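Local structure of reticulocyte binding protein (Streptococcus agalactiae COH1, 3FAW) at residues 271-276 against 617-622; 313-318 against 384-389; 267-272 against 308-313; 452-457 against 481-486. The protein probably hydrolyses the alpha-1,6-glucosidic links of pullulan and related branched glucans, as a secreted pullulanase anchored in the cell wall of group B Streptococcus. All coordinates share one frame; numbering follows the deposited sequence.

Contact 1 of 4, residues 271-276 against 617-622; sequences YEAHVR and IHSGQE
Tyr271 reaches the 617-622 segment because its CG stands anti to the backbone N (chi1 -174°), and Ser619 places OG in the same relation to its own N; Glu622 answers from beyond the turn with CG held between N and the carbonyl carbon and a chain bent at chi2. The phenol oxygen is thereby held from two directions. Tyr271 OH donates to the syn lone pair of Glu622 OE2 at 2.8 Å, and is hydrogen-bonded to Ser619 OG at 2.8 Å. The carboxylate stands at the ring edge, its plane turned 67° from the ring, and its CD lies in the ring plane. Its other oxygen, Glu622 OE1, accepts from Gly620 N at 2.8 Å and ties the acid to the type II turn from His618 to Gln621.

The backbones pair in parallel: Glu272 N meets Ile617 O at 3.0 Å, and Ser619 N reaches Glu272 O at 2.9 Å. On the face of Glu272 and His618, Glu272 OE1 approaches the imidazole edge at CD2, 3.3 Å away, while OE2 bonds to His573. A water donates to Glu272 O and weakly links it to His618 NE2. Since Glu622 OE2 also takes a hydrogen bond from Tyr304, the buried carboxylate is well satisfied, and the network probably fixes the tyrosine ring where the first and last barrel strands meet.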
loop_
_atom_site.group_PDB
_atom_site.type_symbol
_atom_site.label_atom_id
_atom_site.label_comp_id
_atom_site.label_asym_id
_atom_site.label_seq_id
_atom_site.Cartn_x
_atom_site.Cartn_y
_atom_site.Cartn_z
ATOM N N TYR A 271 3.662 -7.594 -9.856
ATOM C CA TYR A 271 2.946 -8.784 -9.401
ATOM C C TYR A 271 2.719 -8.680 -7.891
ATOM O O TYR A 271 3.683 -8.677 -7.123
ATOM C CB TYR A 271 3.774 -10.028 -9.742
ATOM C CG TYR A 271 3.100 -11.354 -9.458
ATOM C CD1 TYR A 271 2.220 -11.922 -10.378
ATOM C CD2 TYR A 271 3.362 -12.054 -8.278
ATOM C CE1 TYR A 271 1.605 -13.148 -10.121
ATOM C CE2 TYR A 271 2.753 -13.271 -8.011
ATOM C CZ TYR A 271 1.880 -13.817 -8.936
ATOM O OH TYR A 271 1.278 -15.025 -8.669
ATOM N N GLU A 272 1.452 -8.588 -7.473
ATOM C CA GLU A 272 1.106 -8.374 -6.057
ATOM C C GLU A 272 0.823 -9.672 -5.296
ATOM O O GLU A 272 -0.203 -10.317 -5.523
ATOM C CB GLU A 272 -0.099 -7.436 -5.931
ATOM C CG GLU A 272 -0.389 -6.987 -4.484
ATOM C CD GLU A 272 -1.815 -6.502 -4.270
ATOM O OE1 GLU A 272 -2.737 -7.017 -4.933
ATOM O OE2 GLU A 272 -2.019 -5.606 -3.423
ATOM N N ALA A 273 1.718 -10.020 -4.369
ATOM C CA ALA A 273 1.591 -11.233 -3.551
ATOM C C ALA A 273 1.718 -10.975 -2.042
ATOM O O ALA A 273 2.453 -10.088 -1.599
ATOM C CB ALA A 273 2.633 -12.264 -3.987
ATOM N N HIS A 274 0.983 -11.769 -1.267
ATOM C CA HIS A 274 1.106 -11.838 0.189
ATOM C C HIS A 274 2.022 -13.031 0.528
ATOM O O HIS A 274 1.882 -14.112 -0.050
ATOM C CB HIS A 274 -0.291 -12.038 0.778
ATOM C CG HIS A 274 -0.370 -11.907 2.265
ATOM N ND1 HIS A 274 0.026 -12.910 3.125
ATOM C CD2 HIS A 274 -0.856 -10.914 3.046
ATOM C CE1 HIS A 274 -0.188 -12.527 4.371
ATOM N NE2 HIS A 274 -0.723 -11.320 4.351
ATOM N N VAL A 275 2.960 -12.825 1.452
ATOM C CA VAL A 275 4.007 -13.820 1.752
ATOM C C VAL A 275 3.452 -15.146 2.284
ATOM O O VAL A 275 3.986 -16.218 1.980
ATOM C CB VAL A 275 5.049 -13.260 2.752
ATOM C CG1 VAL A 275 6.052 -14.338 3.160
ATOM C CG2 VAL A 275 5.773 -12.067 2.143
ATOM N N ARG A 276 2.392 -15.062 3.083
ATOM C CA ARG A 276 1.666 -16.243 3.549
ATOM C C ARG A 276 0.972 -16.962 2.386
ATOM O O ARG A 276 1.207 -18.153 2.155
ATOM C CB ARG A 276 0.629 -15.844 4.604
ATOM C CG ARG A 276 -0.189 -16.999 5.182
ATOM C CD ARG A 276 0.667 -17.903 6.039
ATOM N NE ARG A 276 -0.127 -18.915 6.735
ATOM C CZ ARG A 276 0.341 -19.742 7.667
ATOM N NH1 ARG A 276 1.614 -19.696 8.050
ATOM N NH2 ARG A 276 -0.474 -20.620 8.228
ATOM N N ILE A 617 -0.603 -6.772 -12.042
ATOM C CA ILE A 617 -1.263 -8.074 -12.001
ATOM C C ILE A 617 -1.381 -8.556 -10.554
ATOM O O ILE A 617 -0.399 -8.562 -9.814
ATOM C CB ILE A 617 -0.476 -9.130 -12.826
ATOM C CG1 ILE A 617 -0.403 -8.725 -14.306
ATOM C CG2 ILE A 617 -1.103 -10.514 -12.686
ATOM C CD1 ILE A 617 -1.745 -8.706 -15.027
ATOM N N HIS A 618 -2.588 -8.947 -10.153
ATOM C CA HIS A 618 -2.811 -9.550 -8.836
ATOM C C HIS A 618 -2.338 -11.000 -8.842
ATOM O O HIS A 618 -2.605 -11.731 -9.791
ATOM C CB HIS A 618 -4.301 -9.485 -8.474
ATOM C CG HIS A 618 -4.650 -10.169 -7.184
ATOM N ND1 HIS A 618 -5.555 -11.134 -6.905
ATOM C CD2 HIS A 618 -4.044 -9.857 -5.987
ATOM C CE1 HIS A 618 -5.476 -11.392 -5.558
ATOM N NE2 HIS A 618 -4.554 -10.610 -5.028
ATOM N N SER A 619 -1.643 -11.426 -7.789
ATOM C CA SER A 619 -1.205 -12.818 -7.703
ATOM C C SER A 619 -2.410 -13.742 -7.814
ATOM O O SER A 619 -3.363 -13.622 -7.044
ATOM C CB SER A 619 -0.451 -13.091 -6.402
ATOM O OG SER A 619 -0.055 -14.445 -6.309
ATOM N N GLY A 620 -2.363 -14.643 -8.793
ATOM C CA GLY A 620 -3.467 -15.551 -9.070
ATOM C C GLY A 620 -4.350 -15.106 -10.224
ATOM O O GLY A 620 -5.144 -15.894 -10.745
ATOM N N GLN A 621 -4.227 -13.837 -10.615
ATOM C CA GLN A 621 -4.949 -13.309 -11.774
ATOM C C GLN A 621 -4.532 -14.052 -13.044
ATOM O O GLN A 621 -5.317 -14.170 -13.984
ATOM C CB GLN A 621 -4.692 -11.802 -11.917
ATOM C CG GLN A 621 -5.560 -11.077 -12.949
ATOM C CD GLN A 621 -5.226 -9.594 -13.041
ATOM O OE1 GLN A 621 -4.915 -8.952 -12.036
ATOM N NE2 GLN A 621 -5.279 -9.045 -14.253
ATOM N N GLU A 622 -3.298 -14.552 -13.059
ATOM C CA GLU A 622 -2.777 -15.315 -14.196
ATOM C C GLU A 622 -3.451 -16.678 -14.411
ATOM O O GLU A 622 -3.476 -17.158 -15.535
ATOM C CB GLU A 622 -1.246 -15.485 -14.107
ATOM C CG GLU A 622 -0.731 -16.491 -13.067
ATOM C CD GLU A 622 -0.499 -15.884 -11.690
ATOM O OE1 GLU A 622 -1.191 -14.902 -11.324
ATOM O OE2 GLU A 622 0.378 -16.404 -10.966
HETATM O O HOH W 1 -2.123 -10.653 -3.388
#

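Contact 2 of 4, residues 313-318 against 384-389; sequences IQLLPV and MGVILD
Asp389 OD2 accepts a short bond of 2.6 Å from a water that in turn accepts from Gln314 NE2 at 2.8 Å, and Tyr346 OH is a further partner of the same oxygen. The bridge joins side chains at different levels of two adjacent strands. Asp389 CG stands anti to its backbone N (chi1 -165°), which lays the carboxylate alongside the Pro317 ring, OD2 lying 3.7 Å from Pro317 CD. The other oxygen, OD1, forms a salt bridge with Arg455. Gln314 OE1, in contrast, is buried without a polar partner and rests 4.0 Å from Ile387 CG2.

The backbones are parallel, with Ile313 N bonded to Gly385 O, Ile387 N to Ile313 O, Leu315 N to Ile387 O and Asp389 N to Leu315 O. On the face opposite to Gln314 and Ile387, a methyl group of Leu315, CD1, crosses to Val386 CG2 at 4.1 Å, and Val318 CG2 meets Leu388 CD2 at 4.0 Å, roughly at right angles. Ile313 CD1 touches the sulfur of Met384 at 4.0 Å. Helix 367-381 packs on this apolar side. Apolar residues toward helices on one face and polar groups gathered at the C-terminal strand ends are characteristic of the TIM barrel of the alpha-amylase family.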
loop_
_atom_site.group_PDB
_atom_site.type_symbol
_atom_site.label_atom_id
_atom_site.label_comp_id
_atom_site.label_asym_id
_atom_site.label_seq_id
_atom_site.Cartn_x
_atom_site.Cartn_y
_atom_site.Cartn_z
ATOM N N ILE A 313 8.062 -7.849 -7.979
ATOM C CA ILE A 313 7.197 -8.550 -7.032
ATOM C C ILE A 313 6.827 -7.584 -5.903
ATOM O O ILE A 313 7.699 -7.095 -5.178
ATOM C CB ILE A 313 7.886 -9.803 -6.469
ATOM C CG1 ILE A 313 8.282 -10.747 -7.610
ATOM C CG2 ILE A 313 6.978 -10.517 -5.479
ATOM C CD1 ILE A 313 9.169 -11.908 -7.176
ATOM N N GLN A 314 5.536 -7.286 -5.791
ATOM C CA GLN A 314 5.017 -6.436 -4.726
ATOM C C GLN A 314 4.537 -7.278 -3.550
ATOM O O GLN A 314 3.679 -8.151 -3.713
ATOM C CB GLN A 314 3.872 -5.576 -5.250
ATOM C CG GLN A 314 3.302 -4.598 -4.230
ATOM C CD GLN A 314 2.319 -3.631 -4.855
ATOM O OE1 GLN A 314 2.648 -2.918 -5.813
ATOM N NE2 GLN A 314 1.098 -3.602 -4.321
ATOM N N LEU A 315 5.089 -7.016 -2.367
ATOM C CA LEU A 315 4.714 -7.751 -1.162
ATOM C C LEU A 315 3.776 -6.933 -0.287
ATOM O O LEU A 315 4.062 -5.778 0.038
ATOM C CB LEU A 315 5.951 -8.140 -0.350
ATOM C CG LEU A 315 6.983 -9.013 -1.072
ATOM C CD1 LEU A 315 8.211 -9.190 -0.195
ATOM C CD2 LEU A 315 6.394 -10.364 -1.465
ATOM N N LEU A 316 2.660 -7.543 0.103
ATOM C CA LEU A 316 1.776 -6.960 1.112
ATOM C C LEU A 316 2.576 -6.688 2.395
ATOM O O LEU A 316 3.647 -7.271 2.585
ATOM C CB LEU A 316 0.559 -7.872 1.368
ATOM C CG LEU A 316 -0.623 -7.626 0.413
ATOM C CD1 LEU A 316 -0.346 -8.223 -0.972
ATOM C CD2 LEU A 316 -1.943 -8.150 0.982
ATOM N N PRO A 317 2.070 -5.795 3.272
ATOM C CA PRO A 317 2.852 -5.266 4.394
ATOM C C PRO A 317 3.702 -6.278 5.181
ATOM O O PRO A 317 3.169 -7.125 5.900
ATOM C CB PRO A 317 1.775 -4.638 5.289
ATOM C CG PRO A 317 0.775 -4.150 4.326
ATOM C CD PRO A 317 0.713 -5.219 3.261
ATOM N N VAL A 318 5.022 -6.176 5.029
ATOM C CA VAL A 318 5.968 -7.016 5.761
ATOM C C VAL A 318 6.461 -6.332 7.044
ATOM O O VAL A 318 7.098 -6.971 7.883
ATOM C CB VAL A 318 7.183 -7.442 4.876
ATOM C CG1 VAL A 318 6.708 -8.216 3.649
ATOM C CG2 VAL A 318 8.019 -6.239 4.465
ATOM N N MET A 384 14.586 -9.818 -11.385
ATOM C CA MET A 384 13.386 -9.127 -10.931
ATOM C C MET A 384 13.699 -8.105 -9.836
ATOM O O MET A 384 14.825 -8.026 -9.342
ATOM C CB MET A 384 12.367 -10.146 -10.431
ATOM C CG MET A 384 11.756 -10.975 -11.544
ATOM S SD MET A 384 10.526 -12.135 -10.926
ATOM C CE MET A 384 11.587 -13.361 -10.151
ATOM N N GLY A 385 12.692 -7.308 -9.490
ATOM C CA GLY A 385 12.794 -6.325 -8.417
ATOM C C GLY A 385 11.726 -6.569 -7.373
ATOM O O GLY A 385 10.782 -7.324 -7.605
ATOM N N VAL A 386 11.882 -5.927 -6.220
ATOM C CA VAL A 386 10.930 -6.040 -5.124
ATOM C C VAL A 386 10.320 -4.671 -4.816
ATOM O O VAL A 386 11.010 -3.653 -4.853
ATOM C CB VAL A 386 11.602 -6.623 -3.856
ATOM C CG1 VAL A 386 12.595 -5.631 -3.260
ATOM C CG2 VAL A 386 10.551 -7.018 -2.816
ATOM N N ILE A 387 9.017 -4.661 -4.542
ATOM C CA ILE A 387 8.297 -3.457 -4.133
ATOM C C ILE A 387 7.608 -3.747 -2.803
ATOM O O ILE A 387 6.965 -4.777 -2.659
ATOM C CB ILE A 387 7.220 -3.044 -5.173
ATOM C CG1 ILE A 387 7.867 -2.673 -6.507
ATOM C CG2 ILE A 387 6.379 -1.875 -4.646
ATOM C CD1 ILE A 387 6.878 -2.362 -7.609
ATOM N N LEU A 388 7.746 -2.842 -1.836
ATOM C CA LEU A 388 7.104 -3.011 -0.526
ATOM C C LEU A 388 5.835 -2.176 -0.392
ATOM O O LEU A 388 5.837 -0.971 -0.630
ATOM C CB LEU A 388 8.061 -2.636 0.610
ATOM C CG LEU A 388 9.307 -3.505 0.803
ATOM C CD1 LEU A 388 10.034 -3.100 2.078
ATOM C CD2 LEU A 388 8.955 -4.987 0.832
ATOM N N ASP A 389 4.756 -2.840 0.001
ATOM C CA ASP A 389 3.520 -2.183 0.400
ATOM C C ASP A 389 3.744 -1.537 1.772
ATOM O O ASP A 389 4.198 -2.204 2.700
ATOM C CB ASP A 389 2.400 -3.225 0.470
ATOM C CG ASP A 389 1.022 -2.615 0.508
ATOM O OD1 ASP A 389 0.877 -1.448 0.917
ATOM O OD2 ASP A 389 0.069 -3.320 0.125
HETATM O O HOH W 2 0.492 -4.946 -1.924
HETATM O O HOH W 3 5.587 -4.433 2.318
#

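Contact 3 of 4, residues 267-272 against 308-313; sequences DAVIYE and LGVTHI
Val269 is held by three bonds, two from Thr311 and one from His312. The Val269 N-H points to Thr311 OG1 at 2.8 Å and 163°, while Val269 O receives two amides, Thr311 N at 3.0 Å in the carbonyl plane on a lone pair, and His312 N at 3.3 Å from above that plane. One carbonyl thus takes two successive N-H groups where the 308-313 segment enters its strand. Further along, Tyr271 N bonds to His312 O at 2.8 Å, and the parallel pairing is then regular, Ile270 beside His312 and Tyr271 beside Ile313.

The hydroxyl of Thr311 can serve Val269 because OG1 sits between the threonine's own backbone N and carbonyl carbon (Thr311 chi1 65°). It is also hydrogen-bonded to His312 ND1 at 2.7 Å, lying in the plane of the imidazole at its edge, which helps to hold that ring; the methyl of Ala268 approaches the same ring obliquely, and Phe262 meets it with the planes about 55° apart.

On the other face, Val310 CG1 packs 3.7 Å from Tyr271 CB, and Leu308 CD2 touches CE1 of the tyrosine ring at 3.7 Å, the two side chains crossing at about a right angle. Gly309, leaving helix 302-308 with positive phi, turns the chain between these two aliphatic groups, and its carbonyl accepts from Arg702 of helix 685-703. Helix 302-308 thereby packs back against strand 269-273 before its chain becomes strand 312-315, the entry into the second strand of a TIM barrel.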
loop_
_atom_site.group_PDB
_atom_site.type_symbol
_atom_site.label_atom_id
_atom_site.label_comp_id
_atom_site.label_asym_id
_atom_site.label_seq_id
_atom_site.Cartn_x
_atom_site.Cartn_y
_atom_site.Cartn_z
ATOM N N ASP A 267 7.851 0.622 -17.973
ATOM C CA ASP A 267 8.370 -0.720 -18.281
ATOM C C ASP A 267 8.073 -1.757 -17.186
ATOM O O ASP A 267 8.328 -2.949 -17.375
ATOM C CB ASP A 267 9.886 -0.670 -18.513
ATOM C CG ASP A 267 10.270 0.084 -19.774
ATOM O OD1 ASP A 267 9.389 0.366 -20.605
ATOM O OD2 ASP A 267 11.466 0.392 -19.935
ATOM N N ALA A 268 7.543 -1.306 -16.051
ATOM C CA ALA A 268 7.256 -2.199 -14.929
ATOM C C ALA A 268 6.033 -3.083 -15.181
ATOM O O ALA A 268 5.002 -2.614 -15.671
ATOM C CB ALA A 268 7.066 -1.398 -13.642
ATOM N N VAL A 269 6.172 -4.366 -14.851
ATOM C CA VAL A 269 5.044 -5.293 -14.796
ATOM C C VAL A 269 5.002 -5.861 -13.381
ATOM O O VAL A 269 5.781 -6.746 -13.035
ATOM C CB VAL A 269 5.178 -6.417 -15.838
ATOM C CG1 VAL A 269 3.977 -7.349 -15.782
ATOM C CG2 VAL A 269 5.339 -5.821 -17.233
ATOM N N ILE A 270 4.092 -5.330 -12.566
ATOM C CA ILE A 270 4.091 -5.574 -11.121
ATOM C C ILE A 270 3.178 -6.746 -10.760
ATOM O O ILE A 270 2.069 -6.868 -11.285
ATOM C CB ILE A 270 3.662 -4.296 -10.342
ATOM C CG1 ILE A 270 4.648 -3.154 -10.616
ATOM C CG2 ILE A 270 3.558 -4.564 -8.837
ATOM C CD1 ILE A 270 4.232 -1.806 -10.022
ATOM N N TYR A 271 3.662 -7.594 -9.856
ATOM C CA TYR A 271 2.946 -8.784 -9.401
ATOM C C TYR A 271 2.719 -8.680 -7.891
ATOM O O TYR A 271 3.683 -8.677 -7.123
ATOM C CB TYR A 271 3.774 -10.028 -9.742
ATOM C CG TYR A 271 3.100 -11.354 -9.458
ATOM C CD1 TYR A 271 2.220 -11.922 -10.378
ATOM C CD2 TYR A 271 3.362 -12.054 -8.278
ATOM C CE1 TYR A 271 1.605 -13.148 -10.121
ATOM C CE2 TYR A 271 2.753 -13.271 -8.011
ATOM C CZ TYR A 271 1.880 -13.817 -8.936
ATOM O OH TYR A 271 1.278 -15.025 -8.669
ATOM N N GLU A 272 1.452 -8.588 -7.473
ATOM C CA GLU A 272 1.106 -8.374 -6.057
ATOM C C GLU A 272 0.823 -9.672 -5.296
ATOM O O GLU A 272 -0.203 -10.317 -5.523
ATOM C CB GLU A 272 -0.099 -7.436 -5.931
ATOM C CG GLU A 272 -0.389 -6.987 -4.484
ATOM C CD GLU A 272 -1.815 -6.502 -4.270
ATOM O OE1 GLU A 272 -2.737 -7.017 -4.933
ATOM O OE2 GLU A 272 -2.019 -5.606 -3.423
ATOM N N LEU A 308 7.069 -16.647 -15.384
ATOM C CA LEU A 308 5.861 -15.859 -15.650
ATOM C C LEU A 308 6.186 -14.567 -16.399
ATOM O O LEU A 308 5.456 -14.183 -17.319
ATOM C CB LEU A 308 5.118 -15.539 -14.347
ATOM C CG LEU A 308 3.794 -14.772 -14.485
ATOM C CD1 LEU A 308 2.854 -15.471 -15.469
ATOM C CD2 LEU A 308 3.117 -14.584 -13.126
ATOM N N GLY A 309 7.267 -13.903 -15.983
ATOM C CA GLY A 309 7.849 -12.781 -16.725
ATOM C C GLY A 309 7.673 -11.401 -16.111
ATOM O O GLY A 309 8.051 -10.402 -16.720
ATOM N N VAL A 310 7.094 -11.336 -14.916
ATOM C CA VAL A 310 6.905 -10.063 -14.221
ATOM C C VAL A 310 8.263 -9.446 -13.890
ATOM O O VAL A 310 9.256 -10.163 -13.732
ATOM C CB VAL A 310 6.076 -10.236 -12.923
ATOM C CG1 VAL A 310 4.675 -10.736 -13.252
ATOM C CG2 VAL A 310 6.781 -11.183 -11.945
ATOM N N THR A 311 8.308 -8.121 -13.808
ATOM C CA THR A 311 9.557 -7.409 -13.512
ATOM C C THR A 311 9.716 -7.161 -12.011
ATOM O O THR A 311 10.824 -7.262 -11.476
ATOM C CB THR A 311 9.630 -6.053 -14.248
ATOM O OG1 THR A 311 8.605 -5.172 -13.761
ATOM C CG2 THR A 311 9.470 -6.249 -15.750
ATOM N N HIS A 312 8.600 -6.842 -11.348
ATOM C CA HIS A 312 8.582 -6.493 -9.927
ATOM C C HIS A 312 7.601 -7.353 -9.123
ATOM O O HIS A 312 6.452 -7.555 -9.527
ATOM C CB HIS A 312 8.196 -5.022 -9.749
ATOM C CG HIS A 312 9.236 -4.058 -10.224
ATOM N ND1 HIS A 312 9.434 -3.774 -11.557
ATOM C CD2 HIS A 312 10.125 -3.295 -9.541
ATOM C CE1 HIS A 312 10.405 -2.885 -11.677
ATOM N NE2 HIS A 312 10.841 -2.578 -10.467
ATOM N N ILE A 313 8.062 -7.849 -7.979
ATOM C CA ILE A 313 7.197 -8.550 -7.032
ATOM C C ILE A 313 6.827 -7.584 -5.903
ATOM O O ILE A 313 7.699 -7.095 -5.178
ATOM C CB ILE A 313 7.886 -9.803 -6.469
ATOM C CG1 ILE A 313 8.282 -10.747 -7.610
ATOM C CG2 ILE A 313 6.978 -10.517 -5.479
ATOM C CD1 ILE A 313 9.169 -11.908 -7.176
#

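Contact 4 of 4, residues 452-457 against 481-486; sequences DGFRFD and MIMIGE
From Gly453 beside Ile482 to Phe456 beside Gly485 the two strands run parallel, 12° apart in direction, with bonds of 2.9 Å from Ile484 N to Phe454 O and 2.8 Å from Phe456 N to Ile484 O at the middle. On the face of Phe454 and Phe456, both rings meet sulfur at their edges: Met481 SD lies 3.8 Å from Phe454 CD2, and Met483 SD is 3.8 Å from Phe456 CE2, within the plane of the ring. Met483 is extended beyond CG (chi2 177°), and its CE continues to Phe454 CD2 at 3.6 Å, so that one thioether touches both rings, the sulfur at Phe456 and the methyl at Phe454. On the other face, the aliphatic part of Arg455 packs CG against Ile484 CG1 at 3.5 Å. Arg455 NH2 forms a salt bridge with Asp457, its hydrogen bond directed to the anti lone pair of OD1 at 2.8 Å. Asp457 and Glu486 lie side by side, their carboxylates close but not bonded; Glu486 OE1 accepts from Met458 N, and Asp457 OD2 from Asn393. Strand 385-390 flanks 453-456, helix 464-477 makes the beta-alpha-beta crossover to 482-485 and touches Phe456 and Met483, and helix 432-449 packs on Phe454.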
loop_
_atom_site.group_PDB
_atom_site.type_symbol
_atom_site.label_atom_id
_atom_site.label_comp_id
_atom_site.label_asym_id
_atom_site.label_seq_id
_atom_site.Cartn_x
_atom_site.Cartn_y
_atom_site.Cartn_z
ATOM N N ASP A 452 13.386 -1.851 -4.481
ATOM C CA ASP A 452 13.359 -1.249 -5.815
ATOM C C ASP A 452 12.141 -0.357 -6.049
ATOM O O ASP A 452 12.069 0.341 -7.057
ATOM C CB ASP A 452 13.420 -2.345 -6.867
ATOM C CG ASP A 452 14.613 -3.247 -6.675
ATOM O OD1 ASP A 452 15.746 -2.794 -6.947
ATOM O OD2 ASP A 452 14.414 -4.397 -6.230
ATOM N N GLY A 453 11.194 -0.381 -5.119
ATOM C CA GLY A 453 10.007 0.452 -5.215
ATOM C C GLY A 453 9.108 0.330 -4.007
ATOM O O GLY A 453 9.325 -0.526 -3.152
ATOM N N PHE A 454 8.095 1.191 -3.944
ATOM C CA PHE A 454 7.141 1.211 -2.835
ATOM C C PHE A 454 5.718 1.428 -3.336
ATOM O O PHE A 454 5.501 2.172 -4.305
ATOM C CB PHE A 454 7.501 2.326 -1.840
ATOM C CG PHE A 454 8.809 2.110 -1.137
ATOM C CD1 PHE A 454 8.872 1.352 0.028
ATOM C CD2 PHE A 454 9.980 2.657 -1.644
ATOM C CE1 PHE A 454 10.080 1.149 0.675
ATOM C CE2 PHE A 454 11.188 2.454 -1.008
ATOM C CZ PHE A 454 11.242 1.697 0.153
ATOM N N ARG A 455 4.757 0.781 -2.676
ATOM C CA ARG A 455 3.328 1.025 -2.911
ATOM C C ARG A 455 2.697 1.630 -1.666
ATOM O O ARG A 455 2.747 1.032 -0.600
ATOM C CB ARG A 455 2.569 -0.261 -3.271
ATOM C CG ARG A 455 1.185 0.026 -3.866
ATOM C CD ARG A 455 0.048 -0.853 -3.370
ATOM N NE ARG A 455 -0.308 -0.631 -1.975
ATOM C CZ ARG A 455 -1.524 -0.810 -1.447
ATOM N NH1 ARG A 455 -2.564 -1.194 -2.174
ATOM N NH2 ARG A 455 -1.705 -0.580 -0.160
ATOM N N PHE A 456 2.085 2.802 -1.809
ATOM C CA PHE A 456 1.475 3.496 -0.677
ATOM C C PHE A 456 -0.017 3.179 -0.533
ATOM O O PHE A 456 -0.801 3.381 -1.455
ATOM C CB PHE A 456 1.662 5.007 -0.799
ATOM C CG PHE A 456 3.081 5.468 -0.586
ATOM C CD1 PHE A 456 3.574 5.661 0.697
ATOM C CD2 PHE A 456 3.915 5.732 -1.669
ATOM C CE1 PHE A 456 4.882 6.095 0.896
ATOM C CE2 PHE A 456 5.219 6.165 -1.477
ATOM C CZ PHE A 456 5.704 6.347 -0.197
ATOM N N ASP A 457 -0.386 2.678 0.643
ATOM C CA ASP A 457 -1.773 2.431 0.989
ATOM C C ASP A 457 -2.446 3.772 1.281
ATOM O O ASP A 457 -1.888 4.612 1.996
ATOM C CB ASP A 457 -1.853 1.518 2.217
ATOM C CG ASP A 457 -3.247 0.969 2.450
ATOM O OD1 ASP A 457 -3.734 0.155 1.633
ATOM O OD2 ASP A 457 -3.855 1.346 3.465
ATOM N N MET A 481 14.472 3.762 -8.784
ATOM C CA MET A 481 13.312 3.724 -7.883
ATOM C C MET A 481 12.000 4.005 -8.614
ATOM O O MET A 481 11.914 4.924 -9.437
ATOM C CB MET A 481 13.515 4.751 -6.761
ATOM C CG MET A 481 12.330 4.979 -5.826
ATOM S SD MET A 481 11.925 3.563 -4.795
ATOM C CE MET A 481 13.531 3.117 -4.130
ATOM N N ILE A 482 10.978 3.205 -8.322
ATOM C CA ILE A 482 9.620 3.524 -8.763
ATOM C C ILE A 482 8.664 3.500 -7.582
ATOM O O ILE A 482 8.838 2.726 -6.645
ATOM C CB ILE A 482 9.123 2.596 -9.902
ATOM C CG1 ILE A 482 9.028 1.136 -9.451
ATOM C CG2 ILE A 482 10.039 2.723 -11.119
ATOM C CD1 ILE A 482 8.319 0.244 -10.473
ATOM N N MET A 483 7.656 4.361 -7.622
ATOM C CA MET A 483 6.643 4.380 -6.567
ATOM C C MET A 483 5.248 4.435 -7.159
ATOM O O MET A 483 5.022 5.062 -8.199
ATOM C CB MET A 483 6.866 5.567 -5.622
ATOM C CG MET A 483 8.027 5.378 -4.656
ATOM S SD MET A 483 8.331 6.821 -3.617
ATOM C CE MET A 483 9.567 6.165 -2.494
ATOM N N ILE A 484 4.319 3.763 -6.489
ATOM C CA ILE A 484 2.908 3.811 -6.845
ATOM C C ILE A 484 2.066 3.890 -5.567
ATOM O O ILE A 484 2.580 3.707 -4.464
ATOM C CB ILE A 484 2.491 2.583 -7.691
ATOM C CG1 ILE A 484 2.561 1.299 -6.858
ATOM C CG2 ILE A 484 3.386 2.446 -8.920
ATOM C CD1 ILE A 484 2.074 0.068 -7.583
ATOM N N GLY A 485 0.777 4.168 -5.711
ATOM C CA GLY A 485 -0.114 4.174 -4.553
ATOM C C GLY A 485 -1.574 4.349 -4.887
ATOM O O GLY A 485 -1.928 4.756 -5.990
ATOM N N GLU A 486 -2.427 4.033 -3.917
ATOM C CA GLU A 486 -3.850 4.316 -4.028
ATOM C C GLU A 486 -4.079 5.815 -3.893
ATOM O O GLU A 486 -3.992 6.360 -2.795
ATOM C CB GLU A 486 -4.633 3.598 -2.938
ATOM C CG GLU A 486 -4.648 2.093 -3.055
ATOM C CD GLU A 486 -5.418 1.456 -1.921
ATOM O OE1 GLU A 486 -5.138 1.793 -0.741
ATOM O OE2 GLU A 486 -6.305 0.624 -2.211
#

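Overall arrangement
All four contacts belong to one closed parallel barrel. Contact 1 joins its last strand to its first, contact 3 the first to the second, contact 2 the second to the third, and contact 4 the fourth to the fifth. Contacts 1 and 3 share Tyr271 and Glu272, while contacts 2 and 3 share Ile313. Contacts 2 and 4, with centres 9 Å apart, are tied by Asp389 OD1 to Arg455 NH2 at 2.9 Å, near the C-terminal strand ends where alpha-amylase family enzymes carry their active site. Inside the barrel, Ile270 CD1 of contact 3 meets Ile484 CD1 of contact 4 at 3.8 Å. A calcium ion lies about 6 Å from the Leu308 side chain.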